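Local coordinates for adherence and virulence protein A (Streptococcus pneumoniae, PDB 6PON) that binds fibronectin and probably contributes to adherence and virulence of the pneumococcus, at residues L8-L19 against F56-T64. Numbering follows the deposited sequence.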
ATOM      1  N   LEU B   8     -10.986  16.249 -15.876  1.00 19.42           N
ATOM      2  CA  LEU B   8     -11.679  17.525 -15.781  1.00 20.02           C
ATOM      3  C   LEU B   8     -11.346  18.233 -14.480  1.00 20.50           C
ATOM      4  O   LEU B   8     -11.281  19.467 -14.448  1.00 24.09           O
ATOM      5  CB  LEU B   8     -13.182  17.290 -15.915  1.00 21.13           C
ATOM      6  CG  LEU B   8     -14.165  18.462 -15.880  1.00 22.23           C
ATOM      7  CD1 LEU B   8     -13.794  19.448 -16.952  1.00 16.30           C
ATOM      8  CD2 LEU B   8     -15.613  17.960 -16.059  1.00 17.40           C
ATOM      9  N   HIS B   9     -11.108  17.470 -13.404  1.00 19.25           N
ATOM     10  CA  HIS B   9     -10.671  18.086 -12.155  1.00 19.99           C
ATOM     11  C   HIS B   9      -9.411  18.902 -12.371  1.00 22.58           C
ATOM     12  O   HIS B   9      -9.265  19.995 -11.808  1.00 23.53           O
ATOM     13  CB  HIS B   9     -10.447  17.019 -11.079  1.00 25.14           C
ATOM     14  CG  HIS B   9      -9.831  17.543  -9.813  1.00 18.73           C
ATOM     15  ND1 HIS B   9     -10.546  17.693  -8.644  1.00 20.14           N
ATOM     16  CD2 HIS B   9      -8.565  17.929  -9.530  1.00 18.09           C
ATOM     17  CE1 HIS B   9      -9.750  18.164  -7.701  1.00 21.12           C
ATOM     18  NE2 HIS B   9      -8.541  18.315  -8.213  1.00 21.58           N
ATOM     19  N   HIS B  10      -8.495  18.397 -13.202  1.00 25.19           N
ATOM     20  CA  HIS B  10      -7.252  19.120 -13.434  1.00 25.02           C
ATOM     21  C   HIS B  10      -7.480  20.350 -14.302  1.00 25.90           C
ATOM     22  O   HIS B  10      -7.039  21.451 -13.950  1.00 26.82           O
ATOM     23  CB  HIS B  10      -6.203  18.188 -14.046  1.00 24.46           C
ATOM     24  CG  HIS B  10      -5.602  17.245 -13.051  1.00 24.72           C
ATOM     25  ND1 HIS B  10      -4.362  17.446 -12.483  1.00 26.30           N
ATOM     26  CD2 HIS B  10      -6.091  16.114 -12.491  1.00 23.18           C
ATOM     27  CE1 HIS B  10      -4.105  16.469 -11.637  1.00 25.83           C
ATOM     28  NE2 HIS B  10      -5.142  15.652 -11.616  1.00 25.09           N
ATOM     29  N   ILE B  11      -8.182  20.199 -15.429  1.00 26.04           N
ATOM     30  CA  ILE B  11      -8.252  21.330 -16.351  1.00 29.20           C
ATOM     31  C   ILE B  11      -9.140  22.445 -15.805  1.00 25.86           C
ATOM     32  O   ILE B  11      -8.933  23.622 -16.129  1.00 25.80           O
ATOM     33  CB  ILE B  11      -8.714  20.887 -17.754  1.00 29.82           C
ATOM     34  CG1 ILE B  11      -8.423  22.020 -18.762  1.00 29.05           C
ATOM     35  CG2 ILE B  11     -10.195  20.516 -17.739  1.00 25.87           C
ATOM     36  CD1 ILE B  11      -8.373  21.587 -20.230  1.00 24.43           C
ATOM     37  N   VAL B  12     -10.120  22.116 -14.962  1.00 26.97           N
ATOM     38  CA  VAL B  12     -11.016  23.166 -14.498  1.00 27.49           C
ATOM     39  C   VAL B  12     -10.274  24.097 -13.555  1.00 28.56           C
ATOM     40  O   VAL B  12     -10.624  25.279 -13.436  1.00 27.21           O
ATOM     41  CB  VAL B  12     -12.278  22.572 -13.851  1.00 27.40           C
ATOM     42  CG1 VAL B  12     -11.958  22.010 -12.499  1.00 27.13           C
ATOM     43  CG2 VAL B  12     -13.361  23.633 -13.727  1.00 28.78           C
ATOM     44  N   GLU B  13      -9.213  23.599 -12.910  1.00 26.93           N
ATOM     45  CA  GLU B  13      -8.357  24.471 -12.109  1.00 27.39           C
ATOM     46  C   GLU B  13      -7.601  25.470 -12.984  1.00 26.12           C
ATOM     47  O   GLU B  13      -7.481  26.649 -12.620  1.00 27.04           O
ATOM     48  CB  GLU B  13      -7.390  23.632 -11.273  1.00 24.54           C
ATOM     49  CG  GLU B  13      -6.537  24.479 -10.363  1.00 39.87           C
ATOM     50  CD  GLU B  13      -7.365  25.180  -9.302  1.00 49.87           C
ATOM     51  OE1 GLU B  13      -7.218  26.410  -9.119  1.00 49.81           O
ATOM     52  OE2 GLU B  13      -8.178  24.525  -8.620  1.00 47.34           O
ATOM     53  N   GLU B  14      -7.089  25.017 -14.141  1.00 23.38           N
ATOM     54  CA  GLU B  14      -6.459  25.922 -15.107  1.00 27.24           C
ATOM     55  C   GLU B  14      -7.460  26.941 -15.644  1.00 28.53           C
ATOM     56  O   GLU B  14      -7.136  28.125 -15.806  1.00 27.88           O
ATOM     57  CB  GLU B  14      -5.866  25.149 -16.295  1.00 24.56           C
ATOM     58  CG  GLU B  14      -4.766  24.130 -15.999  1.00 34.56           C
ATOM     59  CD  GLU B  14      -4.256  23.437 -17.277  1.00 43.69           C
ATOM     60  OE1 GLU B  14      -4.869  23.633 -18.365  1.00 41.28           O
ATOM     61  OE2 GLU B  14      -3.236  22.713 -17.194  1.00 42.40           O
ATOM     62  N   LEU B  15      -8.665  26.478 -15.999  1.00 24.95           N
ATOM     63  CA  LEU B  15      -9.650  27.391 -16.564  1.00 28.53           C
ATOM     64  C   LEU B  15     -10.022  28.438 -15.533  1.00 26.72           C
ATOM     65  O   LEU B  15     -10.172  29.617 -15.858  1.00 26.38           O
ATOM     66  CB  LEU B  15     -10.893  26.631 -17.037  1.00 22.80           C
ATOM     67  CG  LEU B  15     -10.735  25.526 -18.090  1.00 25.22           C
ATOM     68  CD1 LEU B  15     -12.063  24.834 -18.390  1.00 19.03           C
ATOM     69  CD2 LEU B  15     -10.129  26.063 -19.353  1.00 20.84           C
ATOM     70  N   ARG B  16     -10.114  28.028 -14.269  1.00 26.78           N
ATOM     71  CA  ARG B  16     -10.446  28.963 -13.207  1.00 28.58           C
ATOM     72  C   ARG B  16      -9.417  30.083 -13.135  1.00 35.68           C
ATOM     73  O   ARG B  16      -9.761  31.273 -13.241  1.00 32.81           O
ATOM     74  CB  ARG B  16     -10.535  28.214 -11.885  1.00 30.94           C
ATOM     75  CG  ARG B  16     -11.274  28.940 -10.804  1.00 34.92           C
ATOM     76  CD  ARG B  16     -11.305  28.094  -9.546  1.00 40.07           C
ATOM     77  NE  ARG B  16     -12.242  26.978  -9.639  1.00 41.92           N
ATOM     78  CZ  ARG B  16     -11.903  25.689  -9.613  1.00 42.02           C
ATOM     79  NH1 ARG B  16     -10.635  25.325  -9.500  1.00 44.34           N
ATOM     80  NH2 ARG B  16     -12.844  24.754  -9.694  1.00 36.74           N
ATOM     81  N   SER B  17      -8.137  29.722 -13.004  1.00 27.83           N
ATOM     82  CA  SER B  17      -7.130  30.747 -12.785  1.00 29.78           C
ATOM     83  C   SER B  17      -6.839  31.550 -14.050  1.00 30.71           C
ATOM     84  O   SER B  17      -6.304  32.661 -13.956  1.00 29.18           O
ATOM     85  CB  SER B  17      -5.846  30.119 -12.222  1.00 28.97           C
ATOM     86  OG  SER B  17      -4.934  29.752 -13.240  1.00 37.28           O
ATOM     87  N   GLU B  18      -7.176  31.041 -15.229  1.00 32.68           N
ATOM     88  CA  GLU B  18      -6.942  31.864 -16.408  1.00 31.86           C
ATOM     89  C   GLU B  18      -8.120  32.757 -16.752  1.00 30.99           C
ATOM     90  O   GLU B  18      -7.920  33.796 -17.387  1.00 33.19           O
ATOM     91  CB  GLU B  18      -6.585  31.002 -17.616  1.00 30.47           C
ATOM     92  CG  GLU B  18      -5.212  30.390 -17.497  1.00 39.60           C
ATOM     93  CD  GLU B  18      -4.174  31.138 -18.316  1.00 41.21           C
ATOM     94  OE1 GLU B  18      -3.157  31.549 -17.726  1.00 44.63           O
ATOM     95  OE2 GLU B  18      -4.350  31.318 -19.535  1.00 45.89           O
ATOM     96  N   LEU B  19      -9.315  32.426 -16.296  1.00 25.03           N
ATOM     97  CA  LEU B  19     -10.513  33.028 -16.842  1.00 27.72           C
ATOM     98  C   LEU B  19     -11.360  33.787 -15.835  1.00 27.02           C
ATOM     99  O   LEU B  19     -12.041  34.737 -16.236  1.00 24.08           O
ATOM    100  CB  LEU B  19     -11.373  31.948 -17.511  1.00 23.81           C
ATOM    101  CG  LEU B  19     -10.711  31.288 -18.717  1.00 25.65           C
ATOM    102  CD1 LEU B  19     -11.660  30.300 -19.381  1.00 19.40           C
ATOM    103  CD2 LEU B  19     -10.245  32.345 -19.703  1.00 21.78           C
ATOM    104  N   PHE B  56     -16.080  13.690 -29.096  1.00 35.01           N
ATOM    105  CA  PHE B  56     -14.994  14.616 -28.796  1.00 34.61           C
ATOM    106  C   PHE B  56     -15.355  15.632 -27.725  1.00 30.74           C
ATOM    107  O   PHE B  56     -14.549  16.527 -27.449  1.00 30.32           O
ATOM    108  CB  PHE B  56     -14.572  15.348 -30.072  1.00 32.33           C
ATOM    109  CG  PHE B  56     -14.324  14.435 -31.221  1.00 35.08           C
ATOM    110  CD1 PHE B  56     -13.681  13.217 -31.027  1.00 37.77           C
ATOM    111  CD2 PHE B  56     -14.746  14.779 -32.496  1.00 38.56           C
ATOM    112  CE1 PHE B  56     -13.453  12.350 -32.086  1.00 29.57           C
ATOM    113  CE2 PHE B  56     -14.523  13.925 -33.561  1.00 42.40           C
ATOM    114  CZ  PHE B  56     -13.873  12.707 -33.352  1.00 40.19           C
ATOM    115  N   GLY B  57     -16.540  15.524 -27.137  1.00 32.32           N
ATOM    116  CA  GLY B  57     -17.016  16.487 -26.169  1.00 27.92           C
ATOM    117  C   GLY B  57     -15.978  16.767 -25.117  1.00 28.20           C
ATOM    118  O   GLY B  57     -15.373  15.839 -24.576  1.00 30.50           O
ATOM    119  N   ARG B  58     -15.740  18.044 -24.851  1.00 21.51           N
ATOM    120  CA  ARG B  58     -14.706  18.463 -23.917  1.00 21.41           C
ATOM    121  C   ARG B  58     -14.892  19.955 -23.695  1.00 19.52           C
ATOM    122  O   ARG B  58     -15.626  20.621 -24.429  1.00 20.09           O
ATOM    123  CB  ARG B  58     -13.302  18.164 -24.448  1.00 22.04           C
ATOM    124  CG  ARG B  58     -13.009  18.876 -25.778  1.00 24.65           C
ATOM    125  CD  ARG B  58     -11.782  18.308 -26.475  1.00 30.42           C
ATOM    126  NE  ARG B  58     -11.355  19.111 -27.622  1.00 30.70           N
ATOM    127  CZ  ARG B  58     -11.860  18.995 -28.846  1.00 28.81           C
ATOM    128  NH1 ARG B  58     -12.813  18.110 -29.093  1.00 30.39           N
ATOM    129  NH2 ARG B  58     -11.405  19.755 -29.829  1.00 28.66           N
ATOM    130  N   ILE B  59     -14.235  20.466 -22.663  1.00 14.59           N
ATOM    131  CA  ILE B  59     -14.080  21.895 -22.459  1.00 18.10           C
ATOM    132  C   ILE B  59     -12.589  22.167 -22.324  1.00 19.51           C
ATOM    133  O   ILE B  59     -11.862  21.396 -21.687  1.00 19.40           O
ATOM    134  CB  ILE B  59     -14.869  22.398 -21.229  1.00 16.88           C
ATOM    135  CG1 ILE B  59     -14.568  23.879 -20.972  1.00 16.69           C
ATOM    136  CG2 ILE B  59     -14.551  21.545 -20.016  1.00 16.19           C
ATOM    137  CD1 ILE B  59     -15.600  24.583 -20.107  1.00 14.98           C
ATOM    138  N   GLN B  60     -12.136  23.277 -22.895  1.00 19.12           N
ATOM    139  CA  GLN B  60     -10.721  23.383 -23.197  1.00 22.94           C
ATOM    140  C   GLN B  60     -10.408  24.812 -23.610  1.00 23.20           C
ATOM    141  O   GLN B  60     -11.176  25.409 -24.365  1.00 21.79           O
ATOM    142  CB  GLN B  60     -10.399  22.398 -24.338  1.00 20.84           C
ATOM    143  CG  GLN B  60      -9.023  22.432 -24.817  1.00 22.99           C
ATOM    144  CD  GLN B  60      -8.884  22.024 -26.271  1.00 26.68           C
ATOM    145  OE1 GLN B  60      -9.626  21.184 -26.775  1.00 27.46           O
ATOM    146  NE2 GLN B  60      -7.897  22.601 -26.944  1.00 25.67           N
ATOM    147  N   LEU B  61      -9.283  25.354 -23.142  1.00 20.75           N
ATOM    148  CA  LEU B  61      -8.719  26.504 -23.839  1.00 23.29           C
ATOM    149  C   LEU B  61      -8.054  26.015 -25.115  1.00 25.46           C
ATOM    150  O   LEU B  61      -7.578  24.883 -25.183  1.00 24.87           O
ATOM    151  CB  LEU B  61      -7.701  27.245 -22.979  1.00 27.14           C
ATOM    152  CG  LEU B  61      -8.228  27.984 -21.759  1.00 26.92           C
ATOM    153  CD1 LEU B  61      -7.049  28.521 -20.982  1.00 26.77           C
ATOM    154  CD2 LEU B  61      -9.166  29.098 -22.200  1.00 23.87           C
ATOM    155  N   THR B  62      -8.038  26.859 -26.144  1.00 25.62           N
ATOM    156  CA  THR B  62      -7.480  26.399 -27.407  1.00 21.21           C
ATOM    157  C   THR B  62      -6.803  27.539 -28.151  1.00 26.06           C
ATOM    158  O   THR B  62      -7.178  28.712 -28.031  1.00 28.26           O
ATOM    159  CB  THR B  62      -8.542  25.765 -28.310  1.00 26.48           C
ATOM    160  OG1 THR B  62      -7.908  25.236 -29.480  1.00 29.70           O
ATOM    161  CG2 THR B  62      -9.581  26.795 -28.748  1.00 29.78           C
ATOM    162  N   GLN B  63      -5.801  27.168 -28.935  1.00 26.03           N
ATOM    163  CA  GLN B  63      -5.132  28.081 -29.847  1.00 34.94           C
ATOM    164  C   GLN B  63      -5.580  27.871 -31.289  1.00 25.83           C
ATOM    165  O   GLN B  63      -4.949  28.392 -32.205  1.00 32.74           O
ATOM    166  CB  GLN B  63      -3.606  27.922 -29.721  1.00 28.40           C
ATOM    167  CG  GLN B  63      -3.047  28.188 -28.329  1.00 28.16           C
ATOM    168  CD  GLN B  63      -3.077  29.665 -27.944  1.00 32.41           C
ATOM    169  OE1 GLN B  63      -3.387  30.528 -28.764  1.00 35.56           O
ATOM    170  NE2 GLN B  63      -2.757  29.957 -26.687  1.00 39.83           N
ATOM    171  N   THR B  64      -6.643  27.109 -31.507  1.00 24.62           N
ATOM    172  CA  THR B  64      -7.142  26.899 -32.855  1.00 29.95           C
ATOM    173  C   THR B  64      -8.086  28.029 -33.273  1.00 33.68           C
ATOM    174  O   THR B  64      -8.632  28.769 -32.451  1.00 32.15           O
ATOM    175  CB  THR B  64      -7.850  25.546 -32.967  1.00 32.36           C
ATOM    176  OG1 THR B  64      -9.031  25.555 -32.169  1.00 41.22           O
ATOM    177  CG2 THR B  64      -6.949  24.419 -32.474  1.00 34.29           C
TER
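Leu61 and Leu15 pack together where helix 5-19 lies against the edge strand 58-61 of a four-stranded antiparallel sheet. Their side chains run past one another in opposite directions, with Leu15 CD2 seated 3.6 Å from Leu61 CG. The other branch of Leu15 turns to Ile59, CD1 lying 3.7 Å from Ile59 CG1 and almost as near to Ile59 CD1, so that one forked side chain spans two alternate residues of the strand. Leu61 forks in its turn: CD2 comes to 4.0 Å from Leu19 CD1 in the last turn of the helix, while CD1 faces the carboxylate of Glu18 at the more open border. With CG1 of Ile59 anti to its backbone N (chi1 174°), the ethyl arm reaches Leu15 and the CG2 methyl is left for Leu8, whose CD1 it meets at 3.8 Å. Ile11 reaches the backbone instead, its CD1 packing 3.8 Å from Ile59 O. The axes of the segments 8-19 and 58-61 make an angle of 41°, and the pairing moves from Leu8 with Ile59 to Leu19 with Leu61 as both run forward. Phe3 and Val100 each touch both Leu8 and Ile59, continuing the apolar layer, whereas Gln60 directs its CB away from the helix and its side chain packs on Leu259 of the second subunit. The polar groups of Arg58 and Gln60 bond to each other, Arg58 NE to Gln60 OE1 at 2.8 Å. Between helix and strand the association rests mainly on interlocking leucine and isoleucine side chains, with shape and burial rather than directed bonds setting the fit.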